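PDB 4PQG: glycosyltransferase Gtf1 from Streptococcus pneumoniae, which belongs to the GT-B class of glycosyltransferases, carries an added extended antiparallel beta-sheet domain, and holds uridine-5'-diphosphate in this model. Local coordinates for residues F329-A334 / Y402-T407; G325-S330 / E359-I364; D91-F96 / K119-Y124. One frame throughout, in Å; residues are numbered along the deposited sequence.

From the N terminus, contact 3 closes first: the chain leaves residues 91-96, in and just after a short helix, forms the hairpin of strands 100-106 and 109-114, and returns as strand 119-125 to pack on them, tying that helix to the large antiparallel sheet. Its loop is complete before the other two begin. Contacts 1 and 2 set out from the same place, sharing Phe329 and Ser330. Contact 2 closes sooner, on residues 359-364, and contact 1 closes later, on 402-407, so that strand 330-334 gains a parallel neighbour on each flank. Their centres are about 7 Å apart in the C-terminal Rossmann-like domain, whereas contact 3 lies about 47 Å from contact 1, centre to centre.

Contact 1. Residues F329-A334 / Y402-T407; sequences FSLITA and YEVYLT
Ile332 bonds Val404 and Leu406 through its main chain and packs on Tyr402 with its side chain, a worked case of one residue serving a neighbouring strand twice. Its N donates to Val404 O (3.0 Å) and its O accepts from Leu406 N (2.9 Å), so the two bonds straddle Tyr405; earlier in the strand, Ser330 O takes Glu403 N and, weakly, Val404 N.

Side chains add polar bonds at both ends. Glu403 OE1 receives Phe329 N at 2.6 Å, the donor lying well above the carboxylate plane, and the same oxygen is also bonded by Tyr473 of helix 458-474. Thr333 places OG1 anti to its backbone N (chi1 -162°), from where it donates to Leu406 O at 2.6 Å. Tyr405 lays a ring face over Ile332 O, near the rim, and its OH accepts Ala334 N at 3.0 Å while also bonding Thr417.

Apolar packing occupies both faces of the sheet. Ile332 crosses Tyr402 at about a right angle: its CB stands 3.9 Å from the ring centroid, 19° off the normal, and CD1 lies over CD2 and CE2. The Tyr402 hydroxyl is held by Asp363 and Tyr365. On the other face Leu331 and Val404 run side by side (CD2 to CB 3.8 Å), and Leu331 CD1 meets Leu406 CD1 beneath helices 343-353 and 458-474.

These strands flank the point where strand order reverses in the Rossmann-like sheet of a GT-B domain, and at the C-terminal ends of the sheet's strands bound uridine-5'-diphosphate comes to about 4 Å from the Ala334 side chain.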
loop_
_atom_site.group_PDB
_atom_site.type_symbol
_atom_site.label_atom_id
_atom_site.label_comp_id
_atom_site.label_asym_id
_atom_site.label_seq_id
_atom_site.Cartn_x
_atom_site.Cartn_y
_atom_site.Cartn_z
ATOM N N PHE A 329 -23.763 19.966 0.487
ATOM C CA PHE A 329 -24.035 18.947 1.505
ATOM C C PHE A 329 -23.351 17.598 1.211
ATOM O O PHE A 329 -23.732 16.574 1.767
ATOM C CB PHE A 329 -25.546 18.746 1.701
ATOM C CG PHE A 329 -26.303 20.014 2.029
ATOM C CD1 PHE A 329 -26.283 20.548 3.320
ATOM C CD2 PHE A 329 -27.050 20.663 1.053
ATOM C CE1 PHE A 329 -26.990 21.709 3.624
ATOM C CE2 PHE A 329 -27.761 21.821 1.349
ATOM C CZ PHE A 329 -27.732 22.342 2.638
ATOM N N SER A 330 -22.353 17.595 0.333
ATOM C CA SER A 330 -21.669 16.338 -0.009
ATOM C C SER A 330 -20.536 16.003 0.971
ATOM O O SER A 330 -19.676 16.837 1.251
ATOM C CB SER A 330 -21.168 16.358 -1.459
ATOM O OG SER A 330 -20.179 17.347 -1.642
ATOM N N LEU A 331 -20.547 14.765 1.468
ATOM C CA LEU A 331 -19.533 14.275 2.402
ATOM C C LEU A 331 -18.679 13.173 1.753
ATOM O O LEU A 331 -19.149 12.442 0.885
ATOM C CB LEU A 331 -20.194 13.765 3.699
ATOM C CG LEU A 331 -21.191 14.715 4.394
ATOM C CD1 LEU A 331 -21.917 14.022 5.541
ATOM C CD2 LEU A 331 -20.520 15.985 4.882
ATOM N N ILE A 332 -17.423 13.075 2.174
ATOM C CA ILE A 332 -16.507 12.077 1.614
ATOM C C ILE A 332 -15.638 11.441 2.717
ATOM O O ILE A 332 -15.334 12.090 3.721
ATOM C CB ILE A 332 -15.667 12.679 0.435
ATOM C CG1 ILE A 332 -14.723 11.625 -0.175
ATOM C CG2 ILE A 332 -14.921 13.930 0.874
ATOM C CD1 ILE A 332 -13.874 12.159 -1.315
ATOM N N THR A 333 -15.320 10.155 2.556
ATOM C CA THR A 333 -14.227 9.509 3.287
ATOM C C THR A 333 -13.470 8.606 2.317
ATOM O O THR A 333 -14.025 8.177 1.297
ATOM C CB THR A 333 -14.678 8.747 4.553
ATOM O OG1 THR A 333 -13.542 8.529 5.396
ATOM C CG2 THR A 333 -15.299 7.406 4.232
ATOM N N ALA A 334 -12.198 8.363 2.607
ATOM C CA ALA A 334 -11.343 7.600 1.688
ATOM C C ALA A 334 -10.355 6.792 2.507
ATOM O O ALA A 334 -9.488 7.351 3.179
ATOM C CB ALA A 334 -10.625 8.520 0.702
ATOM N N TYR A 402 -16.186 17.805 -3.346
ATOM C CA TYR A 402 -16.965 17.607 -2.124
ATOM C C TYR A 402 -16.827 18.783 -1.156
ATOM O O TYR A 402 -15.979 19.655 -1.331
ATOM C CB TYR A 402 -16.551 16.289 -1.439
ATOM C CG TYR A 402 -16.866 15.045 -2.247
ATOM C CD1 TYR A 402 -18.031 14.323 -2.016
ATOM C CD2 TYR A 402 -15.991 14.590 -3.251
ATOM C CE1 TYR A 402 -18.324 13.183 -2.744
ATOM C CE2 TYR A 402 -16.277 13.449 -3.984
ATOM C CZ TYR A 402 -17.446 12.755 -3.726
ATOM O OH TYR A 402 -17.754 11.627 -4.437
ATOM N N GLU A 403 -17.656 18.800 -0.120
ATOM C CA GLU A 403 -17.590 19.879 0.837
ATOM C C GLU A 403 -16.797 19.563 2.094
ATOM O O GLU A 403 -15.965 20.378 2.509
ATOM C CB GLU A 403 -18.987 20.402 1.163
ATOM C CG GLU A 403 -19.584 21.189 0.001
ATOM C CD GLU A 403 -20.914 21.839 0.333
ATOM O OE1 GLU A 403 -21.629 21.339 1.231
ATOM O OE2 GLU A 403 -21.248 22.851 -0.320
ATOM N N VAL A 404 -17.038 18.391 2.687
ATOM C CA VAL A 404 -16.456 18.050 3.980
ATOM C C VAL A 404 -15.967 16.592 3.983
ATOM O O VAL A 404 -16.611 15.719 3.403
ATOM C CB VAL A 404 -17.476 18.236 5.132
ATOM C CG1 VAL A 404 -16.878 17.807 6.483
ATOM C CG2 VAL A 404 -17.971 19.684 5.208
ATOM N N TYR A 405 -14.840 16.356 4.651
ATOM C CA TYR A 405 -14.272 15.018 4.806
ATOM C C TYR A 405 -14.556 14.508 6.220
ATOM O O TYR A 405 -14.365 15.247 7.184
ATOM C CB TYR A 405 -12.750 15.043 4.562
ATOM C CG TYR A 405 -12.118 13.659 4.575
ATOM C CD1 TYR A 405 -11.877 12.972 3.386
ATOM C CD2 TYR A 405 -11.767 13.037 5.781
ATOM C CE1 TYR A 405 -11.316 11.694 3.397
ATOM C CE2 TYR A 405 -11.217 11.758 5.801
ATOM C CZ TYR A 405 -10.995 11.096 4.610
ATOM O OH TYR A 405 -10.448 9.827 4.629
ATOM N N LEU A 406 -14.971 13.241 6.318
ATOM C CA LEU A 406 -15.208 12.537 7.595
ATOM C C LEU A 406 -14.256 11.346 7.852
ATOM O O LEU A 406 -13.984 10.564 6.965
ATOM C CB LEU A 406 -16.637 11.984 7.620
ATOM C CG LEU A 406 -17.826 12.911 7.365
ATOM C CD1 LEU A 406 -19.113 12.105 7.477
ATOM C CD2 LEU A 406 -17.810 14.064 8.360
ATOM N N THR A 407 -13.818 11.192 9.099
ATOM C CA THR A 407 -12.985 10.069 9.529
ATOM C C THR A 407 -13.438 9.712 10.929
ATOM O O THR A 407 -13.681 10.597 11.762
ATOM C CB THR A 407 -11.464 10.418 9.539
ATOM O OG1 THR A 407 -10.756 9.462 10.346
ATOM C CG2 THR A 407 -11.216 11.823 10.124
#

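Contact 2. Residues G325-S330 / E359-I364; sequences GRKPFS and ELTFDI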
loop_
_atom_site.group_PDB
_atom_site.type_symbol
_atom_site.label_atom_id
_atom_site.label_comp_id
_atom_site.label_asym_id
_atom_site.label_seq_id
_atom_site.Cartn_x
_atom_site.Cartn_y
_atom_site.Cartn_z
ATOM N N GLY A 325 -16.858 23.226 -8.943
ATOM C CA GLY A 325 -17.653 23.438 -7.743
ATOM C C GLY A 325 -17.851 22.172 -6.933
ATOM O O GLY A 325 -17.590 21.064 -7.404
ATOM N N ARG A 326 -18.307 22.354 -5.702
ATOM C CA ARG A 326 -18.489 21.256 -4.772
ATOM C C ARG A 326 -19.973 21.043 -4.573
ATOM O O ARG A 326 -20.715 22.001 -4.315
ATOM C CB ARG A 326 -17.819 21.589 -3.441
ATOM C CG ARG A 326 -16.426 22.159 -3.581
ATOM C CD ARG A 326 -15.894 22.696 -2.265
ATOM N NE ARG A 326 -14.539 23.213 -2.430
ATOM C CZ ARG A 326 -13.436 22.522 -2.152
ATOM N NH1 ARG A 326 -13.530 21.282 -1.670
ATOM N NH2 ARG A 326 -12.238 23.075 -2.336
ATOM N N LYS A 327 -20.416 19.798 -4.704
ATOM C CA LYS A 327 -21.820 19.471 -4.499
ATOM C C LYS A 327 -22.282 19.894 -3.091
ATOM O O LYS A 327 -21.604 19.599 -2.100
ATOM C CB LYS A 327 -22.054 17.983 -4.748
ATOM C CG LYS A 327 -23.482 17.534 -4.513
ATOM C CD LYS A 327 -23.747 16.191 -5.153
ATOM C CE LYS A 327 -25.123 15.685 -4.759
ATOM N NZ LYS A 327 -25.441 14.405 -5.438
ATOM N N PRO A 328 -23.419 20.620 -2.998
ATOM C CA PRO A 328 -23.880 21.052 -1.680
ATOM C C PRO A 328 -24.189 19.870 -0.770
ATOM O O PRO A 328 -24.789 18.897 -1.210
ATOM C CB PRO A 328 -25.163 21.857 -1.996
ATOM C CG PRO A 328 -24.977 22.310 -3.407
ATOM C CD PRO A 328 -24.261 21.168 -4.083
ATOM N N PHE A 329 -23.763 19.966 0.487
ATOM C CA PHE A 329 -24.035 18.947 1.505
ATOM C C PHE A 329 -23.351 17.598 1.211
ATOM O O PHE A 329 -23.732 16.574 1.767
ATOM C CB PHE A 329 -25.546 18.746 1.701
ATOM C CG PHE A 329 -26.303 20.014 2.029
ATOM C CD1 PHE A 329 -26.283 20.548 3.320
ATOM C CD2 PHE A 329 -27.050 20.663 1.053
ATOM C CE1 PHE A 329 -26.990 21.709 3.624
ATOM C CE2 PHE A 329 -27.761 21.821 1.349
ATOM C CZ PHE A 329 -27.732 22.342 2.638
ATOM N N SER A 330 -22.353 17.595 0.333
ATOM C CA SER A 330 -21.669 16.338 -0.009
ATOM C C SER A 330 -20.536 16.003 0.971
ATOM O O SER A 330 -19.676 16.837 1.251
ATOM C CB SER A 330 -21.168 16.358 -1.459
ATOM O OG SER A 330 -20.179 17.347 -1.642
ATOM N N GLU A 359 -30.532 16.777 2.327
ATOM C CA GLU A 359 -29.731 16.927 1.117
ATOM C C GLU A 359 -28.356 16.225 1.230
ATOM O O GLU A 359 -27.681 16.002 0.223
ATOM C CB GLU A 359 -29.553 18.417 0.818
ATOM C CG GLU A 359 -29.618 18.792 -0.656
ATOM C CD GLU A 359 -30.970 18.491 -1.290
ATOM O OE1 GLU A 359 -32.002 18.513 -0.580
ATOM O OE2 GLU A 359 -31.002 18.227 -2.509
ATOM N N LEU A 360 -27.961 15.892 2.459
ATOM C CA LEU A 360 -26.691 15.209 2.728
ATOM C C LEU A 360 -26.420 14.016 1.823
ATOM O O LEU A 360 -27.288 13.162 1.651
ATOM C CB LEU A 360 -26.648 14.714 4.172
ATOM C CG LEU A 360 -26.121 15.670 5.230
ATOM C CD1 LEU A 360 -25.967 14.902 6.540
ATOM C CD2 LEU A 360 -24.803 16.304 4.795
ATOM N N THR A 361 -25.216 13.963 1.249
ATOM C CA THR A 361 -24.714 12.717 0.647
ATOM C C THR A 361 -23.348 12.345 1.226
ATOM O O THR A 361 -22.660 13.190 1.785
ATOM C CB THR A 361 -24.600 12.783 -0.876
ATOM O OG1 THR A 361 -23.875 13.966 -1.233
ATOM C CG2 THR A 361 -25.994 12.768 -1.533
ATOM N N PHE A 362 -22.975 11.075 1.081
ATOM C CA PHE A 362 -21.762 10.522 1.690
ATOM C C PHE A 362 -21.207 9.470 0.752
ATOM O O PHE A 362 -21.794 8.411 0.613
ATOM C CB PHE A 362 -22.083 9.893 3.065
ATOM C CG PHE A 362 -20.883 9.311 3.792
ATOM C CD1 PHE A 362 -19.599 9.846 3.632
ATOM C CD2 PHE A 362 -21.049 8.253 4.682
ATOM C CE1 PHE A 362 -18.508 9.315 4.325
ATOM C CE2 PHE A 362 -19.965 7.729 5.376
ATOM C CZ PHE A 362 -18.693 8.261 5.195
ATOM N N ASP A 363 -20.095 9.796 0.089
ATOM C CA ASP A 363 -19.391 8.853 -0.786
ATOM C C ASP A 363 -18.202 8.241 -0.068
ATOM O O ASP A 363 -17.424 8.950 0.581
ATOM C CB ASP A 363 -18.960 9.541 -2.091
ATOM C CG ASP A 363 -20.113 9.698 -3.077
ATOM O OD1 ASP A 363 -21.151 8.998 -2.930
ATOM O OD2 ASP A 363 -19.976 10.521 -4.009
ATOM N N ILE A 364 -18.084 6.919 -0.179
ATOM C CA ILE A 364 -17.064 6.143 0.527
ATOM C C ILE A 364 -16.109 5.500 -0.483
ATOM O O ILE A 364 -16.499 4.603 -1.228
ATOM C CB ILE A 364 -17.704 5.065 1.451
ATOM C CG1 ILE A 364 -18.559 5.718 2.547
ATOM C CG2 ILE A 364 -16.639 4.189 2.096
ATOM C CD1 ILE A 364 -19.491 4.753 3.275
HETATM O O HOH W 1 -25.190 16.203 -1.189
#
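Lys327 meets Thr361 in a worked case of a tight turn delivering a chain into a parallel sheet. The extended lysine chain crosses the threonine at about a right angle, Lys327 CE lying 4.1 Å from Thr361 OG1. Lys327 also opens a type II beta turn ending at Ser330.

Pro328 follows, its O reaching the other segment through a water, which donates to Pro328 O (2.7 Å) and to Glu359 O (2.9 Å) and accepts from Thr361 OG1 (2.6 Å).

Phe329 takes the third position of the turn with a positive phi of 66°. Its ring crosses Glu359 obliquely, Phe329 CD2 lying 3.4 Å from Glu359 CB, so the aliphatic base of the glutamate is touched, while Tyr473 also meets the ring. Phe329 O accepts Thr361 N at 3.0 Å, the donor standing 36° out of the carbonyl plane, with Leu360 CA and CD2 also close to that oxygen.

Ser330 N and OG both bond Lys327 O from the same face of that carbonyl, OG at 2.7 Å. Ser330 pairs with Thr361 in a parallel beta bridge; Thr361 OG1, set between its backbone N and carbonyl carbon (chi1 51°), comes within 3.5 Å of Ser330 CA.

The chemistry implies a seam closed by one direct backbone bond and one water: Thr361 gives its hydroxyl hydrogen to that water, which donates to two carbonyl oxygens, one from each segment.

Contact 3. Residues D91-F96 / K119-Y124; sequences DVLAYF and KFVTCY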
loop_
_atom_site.group_PDB
_atom_site.type_symbol
_atom_site.label_atom_id
_atom_site.label_comp_id
_atom_site.label_asym_id
_atom_site.label_seq_id
_atom_site.Cartn_x
_atom_site.Cartn_y
_atom_site.Cartn_z
ATOM N N ASP A 91 0.898 -15.711 -29.116
ATOM C CA ASP A 91 2.202 -15.905 -28.477
ATOM C C ASP A 91 2.118 -16.972 -27.406
ATOM O O ASP A 91 3.032 -17.786 -27.273
ATOM C CB ASP A 91 2.695 -14.619 -27.821
ATOM C CG ASP A 91 2.983 -13.525 -28.811
ATOM O OD1 ASP A 91 3.407 -13.829 -29.948
ATOM O OD2 ASP A 91 2.799 -12.351 -28.427
ATOM N N VAL A 92 1.024 -16.956 -26.644
ATOM C CA VAL A 92 0.806 -17.920 -25.555
ATOM C C VAL A 92 0.621 -19.334 -26.070
ATOM O O VAL A 92 1.244 -20.277 -25.558
ATOM C CB VAL A 92 -0.408 -17.536 -24.665
ATOM C CG1 VAL A 92 -0.855 -18.711 -23.806
ATOM C CG2 VAL A 92 -0.059 -16.358 -23.790
ATOM N N LEU A 93 -0.210 -19.490 -27.096
ATOM C CA LEU A 93 -0.512 -20.818 -27.629
ATOM C C LEU A 93 0.708 -21.490 -28.280
ATOM O O LEU A 93 0.734 -22.718 -28.439
ATOM C CB LEU A 93 -1.701 -20.763 -28.596
ATOM C CG LEU A 93 -3.049 -20.271 -28.040
ATOM C CD1 LEU A 93 -4.110 -20.152 -29.139
ATOM C CD2 LEU A 93 -3.557 -21.122 -26.868
ATOM N N ALA A 94 1.719 -20.689 -28.630
ATOM C CA ALA A 94 2.982 -21.199 -29.174
ATOM C C ALA A 94 3.772 -22.015 -28.139
ATOM O O ALA A 94 4.576 -22.872 -28.496
ATOM C CB ALA A 94 3.840 -20.052 -29.706
ATOM N N TYR A 95 3.553 -21.736 -26.858
ATOM C CA TYR A 95 4.196 -22.508 -25.788
ATOM C C TYR A 95 3.566 -23.903 -25.641
ATOM O O TYR A 95 4.194 -24.834 -25.137
ATOM C CB TYR A 95 4.127 -21.755 -24.460
ATOM C CG TYR A 95 5.039 -20.543 -24.362
ATOM C CD1 TYR A 95 6.319 -20.644 -23.801
ATOM C CD2 TYR A 95 4.619 -19.291 -24.822
ATOM C CE1 TYR A 95 7.157 -19.532 -23.715
ATOM C CE2 TYR A 95 5.447 -18.178 -24.747
ATOM C CZ TYR A 95 6.715 -18.299 -24.185
ATOM O OH TYR A 95 7.532 -17.184 -24.080
ATOM N N PHE A 96 2.322 -24.039 -26.086
ATOM C CA PHE A 96 1.610 -25.304 -25.975
ATOM C C PHE A 96 1.452 -25.914 -27.370
ATOM O O PHE A 96 1.635 -25.233 -28.376
ATOM C CB PHE A 96 0.273 -25.094 -25.242
ATOM C CG PHE A 96 0.408 -24.277 -23.970
ATOM C CD1 PHE A 96 0.942 -24.841 -22.801
ATOM C CD2 PHE A 96 0.031 -22.930 -23.939
ATOM C CE1 PHE A 96 1.073 -24.088 -21.635
ATOM C CE2 PHE A 96 0.170 -22.178 -22.772
ATOM C CZ PHE A 96 0.693 -22.753 -21.621
ATOM N N LYS A 119 -6.678 -32.032 -23.643
ATOM C CA LYS A 119 -5.969 -30.816 -23.274
ATOM C C LYS A 119 -6.705 -29.510 -23.603
ATOM O O LYS A 119 -7.330 -29.390 -24.653
ATOM C CB LYS A 119 -4.536 -30.827 -23.843
ATOM C CG LYS A 119 -4.325 -30.164 -25.203
ATOM C CD LYS A 119 -2.965 -30.538 -25.792
ATOM C CE LYS A 119 -2.601 -29.710 -27.020
ATOM N NZ LYS A 119 -2.064 -28.352 -26.704
ATOM N N PHE A 120 -6.643 -28.551 -22.680
ATOM C CA PHE A 120 -7.041 -27.171 -22.959
ATOM C C PHE A 120 -6.153 -26.142 -22.246
ATOM O O PHE A 120 -5.485 -26.466 -21.262
ATOM C CB PHE A 120 -8.534 -26.922 -22.672
ATOM C CG PHE A 120 -8.947 -27.107 -21.233
ATOM C CD1 PHE A 120 -8.773 -26.082 -20.295
ATOM C CD2 PHE A 120 -9.578 -28.283 -20.823
ATOM C CE1 PHE A 120 -9.181 -26.249 -18.972
ATOM C CE2 PHE A 120 -9.992 -28.453 -19.502
ATOM C CZ PHE A 120 -9.790 -27.433 -18.574
ATOM N N VAL A 121 -6.148 -24.918 -22.765
ATOM C CA VAL A 121 -5.393 -23.813 -22.194
ATOM C C VAL A 121 -6.389 -22.738 -21.784
ATOM O O VAL A 121 -7.264 -22.361 -22.576
ATOM C CB VAL A 121 -4.398 -23.218 -23.220
ATOM C CG1 VAL A 121 -3.639 -22.044 -22.626
ATOM C CG2 VAL A 121 -3.423 -24.279 -23.707
ATOM N N THR A 122 -6.279 -22.262 -20.545
ATOM C CA THR A 122 -7.066 -21.112 -20.110
ATOM C C THR A 122 -6.160 -19.889 -20.040
ATOM O O THR A 122 -5.151 -19.885 -19.317
ATOM C CB THR A 122 -7.763 -21.381 -18.762
ATOM O OG1 THR A 122 -8.462 -22.630 -18.833
ATOM C CG2 THR A 122 -8.743 -20.256 -18.415
ATOM N N CYS A 123 -6.501 -18.870 -20.825
ATOM C CA CYS A 123 -5.791 -17.604 -20.806
ATOM C C CYS A 123 -6.520 -16.587 -19.949
ATOM O O CYS A 123 -7.756 -16.447 -20.023
ATOM C CB CYS A 123 -5.616 -17.038 -22.217
ATOM S SG CYS A 123 -4.632 -18.062 -23.341
ATOM N N TYR A 124 -5.743 -15.872 -19.146
ATOM C CA TYR A 124 -6.261 -14.794 -18.326
ATOM C C TYR A 124 -5.802 -13.475 -18.911
ATOM O O TYR A 124 -4.631 -13.095 -18.823
ATOM C CB TYR A 124 -5.857 -14.979 -16.855
ATOM C CG TYR A 124 -6.532 -16.185 -16.232
ATOM C CD1 TYR A 124 -7.723 -16.052 -15.514
ATOM C CD2 TYR A 124 -6.009 -17.472 -16.408
ATOM C CE1 TYR A 124 -8.353 -17.165 -14.957
ATOM C CE2 TYR A 124 -6.636 -18.586 -15.866
ATOM C CZ TYR A 124 -7.803 -18.428 -15.146
ATOM O OH TYR A 124 -8.409 -19.537 -14.600
#
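Phe96 and Val121 form the middle of this contact, an example of a short helix and the turn after it packing on a sheet through a few apolar side chains. No hydrogen bond crosses between the segments.

Phe96 CB lies 4.1 Å from Val121 CG2 and 4.3 Å from Lys119 NZ, an ammonium that bonds Gly97 O and makes a cation-pi contact with Phe114. A chi1 of -48° sets CG anti to the carbonyl carbon, 3.8 Å from Val121 CG2; CD2 is 3.7 Å from that methyl. Farther out CE2 passes to the other branch, 3.8 Å from Val121 CG1. The two side chains cross obliquely, and Val121 CG2 makes an off-centre CH-pi contact, 30° off the ring normal. Tyr95 CB sits over the centre of one ring face, Val92 CG1 lies in the ring plane at the edge, and the ring of Tyr138 meets it nearly parallel.

Val92 CG1 touches Cys123 SG at 3.9 Å, and Leu93 CD2 approaches Val121 CB at 4.3 Å. From the strand only Lys119, Val121 and Cys123 take part, every second residue, as expected of one strand face.

What results is a short helix and the chain that follows it, laid on one face of the extended antiparallel beta-sheet domain of the GtfA type, where strand 119-125 runs between 109-114 and 133-140.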